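Local coordinates for glucose-binding protein (Thermus thermophilus HB27, PDB 2B3F), which binds glucose and galactose as a periplasmic solute-binding protein and is probably part of a binding-protein-dependent sugar transport system, at residues E4-W9 with D58-F63; D278-P283 with I293-L298. All coordinates share one frame; numbering follows the deposited sequence.

Interaction 1: residues E4-W9 with D58-F63. With GAL (beta-D-galactopyranose), chain G.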
loop_
_atom_site.group_PDB
_atom_site.type_symbol
_atom_site.label_atom_id
_atom_site.label_comp_id
_atom_site.label_asym_id
_atom_site.label_seq_id
_atom_site.Cartn_x
_atom_site.Cartn_y
_atom_site.Cartn_z
ATOM N N GLU A 4 5.591 22.892 3.736
ATOM C CA GLU A 4 5.831 22.111 2.522
ATOM C C GLU A 4 5.601 20.628 2.839
ATOM O O GLU A 4 6.355 20.027 3.590
ATOM C CB GLU A 4 7.244 22.327 2.010
ATOM C CG GLU A 4 7.501 21.592 0.709
ATOM C CD GLU A 4 8.918 21.719 0.234
ATOM O OE1 GLU A 4 9.835 21.783 1.081
ATOM O OE2 GLU A 4 9.122 21.720 -1.001
ATOM N N ILE A 5 4.564 20.073 2.226
ATOM C CA ILE A 5 4.137 18.691 2.450
ATOM C C ILE A 5 4.519 17.892 1.216
ATOM O O ILE A 5 4.045 18.192 0.128
ATOM C CB ILE A 5 2.626 18.581 2.605
ATOM C CG1 ILE A 5 2.119 19.402 3.814
ATOM C CG2 ILE A 5 2.215 17.129 2.787
ATOM C CD1 ILE A 5 0.643 19.610 3.810
ATOM N N PHE A 6 5.334 16.866 1.424
ATOM C CA PHE A 6 5.872 16.038 0.344
ATOM C C PHE A 6 5.123 14.699 0.333
ATOM O O PHE A 6 4.965 14.047 1.361
ATOM C CB PHE A 6 7.373 15.871 0.571
ATOM C CG PHE A 6 8.121 15.173 -0.548
ATOM C CD1 PHE A 6 8.934 15.902 -1.408
ATOM C CD2 PHE A 6 8.072 13.788 -0.686
ATOM C CE1 PHE A 6 9.655 15.266 -2.437
ATOM C CE2 PHE A 6 8.815 13.152 -1.704
ATOM C CZ PHE A 6 9.595 13.907 -2.564
ATOM N N SER A 7 4.626 14.289 -0.831
ATOM C CA SER A 7 3.861 13.051 -0.945
ATOM C C SER A 7 3.825 12.618 -2.413
ATOM O O SER A 7 4.350 13.319 -3.294
ATOM C CB SER A 7 2.418 13.228 -0.438
ATOM O OG SER A 7 1.578 13.870 -1.397
ATOM N N TRP A 8 3.183 11.485 -2.654
ATOM C CA TRP A 8 2.883 11.082 -4.036
ATOM C C TRP A 8 1.404 11.098 -4.352
ATOM O O TRP A 8 0.934 10.423 -5.295
ATOM C CB TRP A 8 3.561 9.754 -4.384
ATOM C CG TRP A 8 3.192 8.528 -3.663
ATOM C CD1 TRP A 8 2.234 7.612 -4.007
ATOM C CD2 TRP A 8 3.877 7.975 -2.532
ATOM N NE1 TRP A 8 2.259 6.532 -3.140
ATOM C CE2 TRP A 8 3.269 6.733 -2.231
ATOM C CE3 TRP A 8 4.944 8.413 -1.739
ATOM C CZ2 TRP A 8 3.692 5.934 -1.161
ATOM C CZ3 TRP A 8 5.353 7.629 -0.690
ATOM C CH2 TRP A 8 4.735 6.409 -0.410
ATOM N N TRP A 9 0.649 11.910 -3.606
ATOM C CA TRP A 9 -0.771 11.934 -3.795
ATOM C C TRP A 9 -1.189 12.973 -4.849
ATOM O O TRP A 9 -1.911 13.921 -4.590
ATOM C CB TRP A 9 -1.455 12.128 -2.442
ATOM C CG TRP A 9 -1.350 10.922 -1.573
ATOM C CD1 TRP A 9 -1.320 9.600 -1.955
ATOM C CD2 TRP A 9 -1.267 10.926 -0.145
ATOM N NE1 TRP A 9 -1.220 8.792 -0.844
ATOM C CE2 TRP A 9 -1.194 9.582 0.277
ATOM C CE3 TRP A 9 -1.253 11.940 0.814
ATOM C CZ2 TRP A 9 -1.122 9.229 1.620
ATOM C CZ3 TRP A 9 -1.143 11.587 2.156
ATOM C CH2 TRP A 9 -1.109 10.250 2.542
ATOM N N ASP A 58 18.241 19.423 1.988
ATOM C CA ASP A 58 17.070 20.252 1.740
ATOM C C ASP A 58 15.783 19.461 2.015
ATOM O O ASP A 58 14.972 19.226 1.112
ATOM C CB ASP A 58 17.104 20.776 0.296
ATOM C CG ASP A 58 16.007 21.788 0.007
ATOM O OD1 ASP A 58 15.486 22.428 0.950
ATOM O OD2 ASP A 58 15.657 21.927 -1.180
ATOM N N PRO A 59 15.574 19.066 3.280
ATOM C CA PRO A 59 14.372 18.305 3.606
ATOM C C PRO A 59 13.086 19.108 3.440
ATOM O O PRO A 59 13.075 20.325 3.696
ATOM C CB PRO A 59 14.552 17.975 5.098
ATOM C CG PRO A 59 15.448 19.011 5.605
ATOM C CD PRO A 59 16.398 19.318 4.475
ATOM N N PRO A 60 11.996 18.436 3.045
ATOM C CA PRO A 60 10.715 19.099 3.102
ATOM C C PRO A 60 10.308 19.191 4.578
ATOM O O PRO A 60 10.980 18.626 5.433
ATOM C CB PRO A 60 9.796 18.153 2.324
ATOM C CG PRO A 60 10.383 16.829 2.548
ATOM C CD PRO A 60 11.862 17.032 2.603
ATOM N N ASP A 61 9.228 19.897 4.882
ATOM C CA ASP A 61 8.793 20.001 6.282
ATOM C C ASP A 61 8.291 18.672 6.842
ATOM O O ASP A 61 8.406 18.400 8.028
ATOM C CB ASP A 61 7.750 21.096 6.435
ATOM C CG ASP A 61 8.340 22.467 6.195
ATOM O OD1 ASP A 61 9.518 22.661 6.577
ATOM O OD2 ASP A 61 7.651 23.329 5.607
ATOM N N THR A 62 7.735 17.845 5.962
ATOM C CA THR A 62 7.241 16.531 6.318
ATOM C C THR A 62 7.065 15.763 5.009
ATOM O O THR A 62 6.871 16.373 3.937
ATOM C CB THR A 62 5.903 16.609 7.094
ATOM O OG1 THR A 62 5.535 15.311 7.579
ATOM C CG2 THR A 62 4.769 17.199 6.229
ATOM N N PHE A 63 7.165 14.442 5.090
ATOM C CA PHE A 63 7.003 13.622 3.881
ATOM C C PHE A 63 6.228 12.343 4.159
ATOM O O PHE A 63 6.328 11.718 5.239
ATOM C CB PHE A 63 8.342 13.332 3.204
ATOM C CG PHE A 63 9.320 12.571 4.059
ATOM C CD1 PHE A 63 9.266 11.182 4.170
ATOM C CD2 PHE A 63 10.351 13.248 4.699
ATOM C CE1 PHE A 63 10.191 10.484 4.945
ATOM C CE2 PHE A 63 11.283 12.561 5.461
ATOM C CZ PHE A 63 11.215 11.176 5.582
HETATM C C1 GAL G . 0.837 3.224 -1.690
HETATM C C2 GAL G . 0.388 4.332 -0.729
HETATM C C3 GAL G . -1.060 4.738 -0.965
HETATM C C4 GAL G . -1.308 5.065 -2.439
HETATM C C5 GAL G . -0.719 3.924 -3.305
HETATM C C6 GAL G . -0.878 4.124 -4.821
HETATM O O1 GAL G . 2.185 2.910 -1.509
HETATM O O2 GAL G . 0.603 3.894 0.623
HETATM O O3 GAL G . -1.386 5.868 -0.169
HETATM O O4 GAL G . -0.712 6.308 -2.701
HETATM O O5 GAL G . 0.642 3.704 -3.025
HETATM O O6 GAL G . -0.023 5.129 -5.277
#
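Chi1 of -173° puts the Phe-6 ring anti to its backbone N and Phe-63 CG sits in the crowded position between N and C, so both rings extend on to Leu-50 of helix 44-55, while strand pairing brings Phe-6 CB to Phe-63 CB at 3.8 Å. Phe-6 CB also meets Pro-60 CG obliquely at 3.7 Å. Extended Glu-4, CG also anti to N, passes OE1 obliquely across Pro-60 CA and CB to a salt bridge with Arg-53. Asp-61 turns CG beside its own N, so that OD2 takes the Glu-4 N-H on its anti lone pair at 2.8 Å; Asn-288 ND2 is a second donor. A weak bond returns from Asp-61 N to Glu-4 O. One step on, Phe-6 N reaches Thr-62 O at 3.0 Å in the carbonyl plane, and Phe-63 CA sends a CH...O contact to Phe-6 O. At the end of the strand, Ser-7 OG accepts from Trp-9 N in an ST turn, and both indoles meet galactose: Trp-8 NE1 donates to O5 at 3.3 Å, Trp-9 NE1 to O3 at 3.0 Å. Parallel neighbouring strands whose C-terminal end runs into the sugar site are characteristic of periplasmic binding proteins.

Interaction 2: residues D278-P283 with I293-L298. With GAL (beta-D-galactopyranose), chain G.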
loop_
_atom_site.group_PDB
_atom_site.type_symbol
_atom_site.label_atom_id
_atom_site.label_comp_id
_atom_site.label_asym_id
_atom_site.label_seq_id
_atom_site.Cartn_x
_atom_site.Cartn_y
_atom_site.Cartn_z
ATOM N N ASP A 278 0.249 4.811 5.614
ATOM C CA ASP A 278 0.835 6.077 5.259
ATOM C C ASP A 278 0.995 6.893 6.537
ATOM O O ASP A 278 0.067 6.953 7.337
ATOM C CB ASP A 278 -0.063 6.814 4.269
ATOM C CG ASP A 278 -0.162 6.090 2.913
ATOM O OD1 ASP A 278 0.920 5.802 2.355
ATOM O OD2 ASP A 278 -1.292 5.825 2.455
ATOM N N SER A 279 2.167 7.483 6.711
ATOM C CA SER A 279 2.506 8.248 7.905
ATOM C C SER A 279 3.329 9.479 7.534
ATOM O O SER A 279 3.880 9.571 6.432
ATOM C CB SER A 279 3.235 7.328 8.907
ATOM O OG SER A 279 4.571 7.073 8.558
ATOM N N PHE A 280 3.407 10.432 8.470
ATOM C CA PHE A 280 4.217 11.628 8.312
ATOM C C PHE A 280 5.089 11.799 9.546
ATOM O O PHE A 280 4.606 11.592 10.654
ATOM C CB PHE A 280 3.338 12.866 8.155
ATOM C CG PHE A 280 2.654 12.951 6.813
ATOM C CD1 PHE A 280 3.279 13.576 5.736
ATOM C CD2 PHE A 280 1.391 12.415 6.640
ATOM C CE1 PHE A 280 2.642 13.648 4.486
ATOM C CE2 PHE A 280 0.746 12.489 5.405
ATOM C CZ PHE A 280 1.399 13.108 4.321
ATOM N N GLY A 281 6.334 12.212 9.332
ATOM C CA GLY A 281 7.226 12.544 10.431
ATOM C C GLY A 281 7.759 13.951 10.365
ATOM O O GLY A 281 7.242 14.806 9.639
ATOM N N LEU A 282 8.829 14.172 11.117
ATOM C CA LEU A 282 9.426 15.483 11.262
ATOM C C LEU A 282 10.916 15.396 10.960
ATOM O O LEU A 282 11.707 15.024 11.823
ATOM C CB LEU A 282 9.184 16.008 12.679
ATOM C CG LEU A 282 9.665 17.443 12.948
ATOM C CD1 LEU A 282 8.919 18.424 12.067
ATOM C CD2 LEU A 282 9.445 17.808 14.402
ATOM N N PRO A 283 11.313 15.718 9.719
ATOM C CA PRO A 283 12.738 15.720 9.388
ATOM C C PRO A 283 13.508 16.744 10.206
ATOM O O PRO A 283 13.029 17.864 10.380
ATOM C CB PRO A 283 12.760 16.126 7.901
ATOM C CG PRO A 283 11.378 15.907 7.410
ATOM C CD PRO A 283 10.466 16.071 8.568
ATOM N N ILE A 293 4.839 20.348 12.907
ATOM C CA ILE A 293 4.311 19.721 14.129
ATOM C C ILE A 293 2.791 19.850 14.189
ATOM O O ILE A 293 2.084 18.909 14.523
ATOM C CB ILE A 293 4.976 20.319 15.405
ATOM C CG1 ILE A 293 6.440 19.872 15.489
ATOM C CG2 ILE A 293 4.204 19.897 16.648
ATOM C CD1 ILE A 293 7.284 20.620 16.493
ATOM N N ASN A 294 2.265 21.023 13.844
ATOM C CA ASN A 294 0.822 21.193 13.821
ATOM C C ASN A 294 0.133 20.340 12.741
ATOM O O ASN A 294 -0.994 19.875 12.902
ATOM C CB ASN A 294 0.481 22.677 13.694
ATOM C CG ASN A 294 0.816 23.453 14.981
ATOM O OD1 ASN A 294 0.875 22.857 16.057
ATOM N ND2 ASN A 294 1.034 24.770 14.866
ATOM N N TRP A 295 0.839 20.096 11.640
ATOM C CA TRP A 295 0.330 19.162 10.642
ATOM C C TRP A 295 0.255 17.749 11.236
ATOM O O TRP A 295 -0.744 17.060 11.078
ATOM C CB TRP A 295 1.211 19.212 9.377
ATOM C CG TRP A 295 0.920 18.151 8.352
ATOM C CD1 TRP A 295 1.649 17.032 8.127
ATOM C CD2 TRP A 295 -0.174 18.110 7.424
ATOM N NE1 TRP A 295 1.095 16.297 7.114
ATOM C CE2 TRP A 295 -0.031 16.924 6.667
ATOM C CE3 TRP A 295 -1.249 18.958 7.149
ATOM C CZ2 TRP A 295 -0.915 16.575 5.648
ATOM C CZ3 TRP A 295 -2.144 18.599 6.163
ATOM C CH2 TRP A 295 -1.960 17.418 5.404
ATOM N N LEU A 296 1.308 17.321 11.925
ATOM C CA LEU A 296 1.304 15.997 12.579
ATOM C C LEU A 296 0.138 15.843 13.560
ATOM O O LEU A 296 -0.526 14.796 13.617
ATOM C CB LEU A 296 2.638 15.737 13.293
ATOM C CG LEU A 296 3.901 15.763 12.431
ATOM C CD1 LEU A 296 5.116 15.406 13.256
ATOM C CD2 LEU A 296 3.752 14.822 11.213
ATOM N N ARG A 297 -0.128 16.899 14.334
ATOM C CA ARG A 297 -1.230 16.857 15.290
ATOM C C ARG A 297 -2.563 16.691 14.584
ATOM O O ARG A 297 -3.445 15.976 15.060
ATOM C CB ARG A 297 -1.226 18.114 16.171
ATOM C CG ARG A 297 0.014 18.217 17.059
ATOM C CD ARG A 297 0.050 19.519 17.851
ATOM N NE ARG A 297 -1.214 19.668 18.573
ATOM C CZ ARG A 297 -2.003 20.741 18.547
ATOM N NH1 ARG A 297 -1.662 21.837 17.870
ATOM N NH2 ARG A 297 -3.139 20.727 19.247
ATOM N N LEU A 298 -2.698 17.325 13.419
ATOM C CA LEU A 298 -3.896 17.170 12.610
ATOM C C LEU A 298 -4.039 15.769 12.010
ATOM O O LEU A 298 -5.084 15.137 12.109
ATOM C CB LEU A 298 -3.934 18.224 11.493
ATOM C CG LEU A 298 -5.039 18.037 10.451
ATOM C CD1 LEU A 298 -6.399 18.115 11.066
ATOM C CD2 LEU A 298 -4.900 19.067 9.331
HETATM C C1 GAL G . 0.837 3.224 -1.690
HETATM C C2 GAL G . 0.388 4.332 -0.729
HETATM C C3 GAL G . -1.060 4.738 -0.965
HETATM C C4 GAL G . -1.308 5.065 -2.439
HETATM C C5 GAL G . -0.719 3.924 -3.305
HETATM C C6 GAL G . -0.878 4.124 -4.821
HETATM O O1 GAL G . 2.185 2.910 -1.509
HETATM O O2 GAL G . 0.603 3.894 0.623
HETATM O O3 GAL G . -1.386 5.868 -0.169
HETATM O O4 GAL G . -0.712 6.308 -2.701
HETATM O O5 GAL G . 0.642 3.704 -3.025
HETATM O O6 GAL G . -0.023 5.129 -5.277
#
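Three projections from helix 289-299, Ile-293, Trp-295 and Leu-296, meet two from 278-283, Phe-280 and Leu-282. In Phe-280, chi1 of -73° sets the ring beside the backbone N and chi2 of -89° turns a face to Trp-295, whose indole drives its pyrrole edge into that face. NE1 leads, 3.6 Å above the phenyl plane and over its centre, with the planes at 88°: a T-shaped stack. Leu-296 fits the hollow beside it. Its CD2 rests against Phe-280 CB at 3.7 Å and reaches Phe-280 O at 3.4 Å, while the other branch, CD1, comes up to Leu-282 CB. Gly-281, with no side chain, contributes backbone to the surface under this fork. Farther along, Leu-282 CD2 crosses obliquely onto Ile-293 CG1 at 3.8 Å and also touches its CD1. Ile-5 and Thr-62 pack against both Phe-280 and Trp-295, tying this cluster to the neighbouring strands.

At the other end of the strand segment, Asp-278 grips galactose with both oxygens: O2 donates to OD1 and O3 to OD2, each at 2.6 Å. Gln-64 NE2 also donates to OD1 and would help fix the carboxylate's rotation. An alanine here would remove both acceptors and would probably weaken the hold on O2 and O3 considerably.

The chemistry thus divides along one segment, a carboxylate matched to two sugar hydroxyls at one end and apolar packing against the helix at the other. Within the packed end, Trp-295 NE1 is buried with no conventional acceptor, so its N-H pointed at the phenyl face implies that the pi electrons probably repay part of the cost of burying it.

Overall arrangement
Interaction 1 and interaction 2 have centres 10 Å apart and meet on one sheet, in which strand 62-66 lies between strands 2-7 and 272-280; helix 289-299 packs on these strands, Trp-295 touching Ile-5 and Thr-62. Thr-62 joins the two contacts: its OG1 lies 2.7 Å from Gly-281 O, a probable hydrogen bond, and 3.3 Å from Phe-280 CB. Nearby, Asp-61 O packs on Pro-283 CD at 3.2 Å. Both contacts run out to the one galactose, where Trp-9 from 4-9 and Asp-278 from 278-283 touch and share O3, the indole as donor and the carboxylate as acceptor. Glu-13, Ala-42, His-66, Lys-312 and His-348 also hydrogen-bond the sugar.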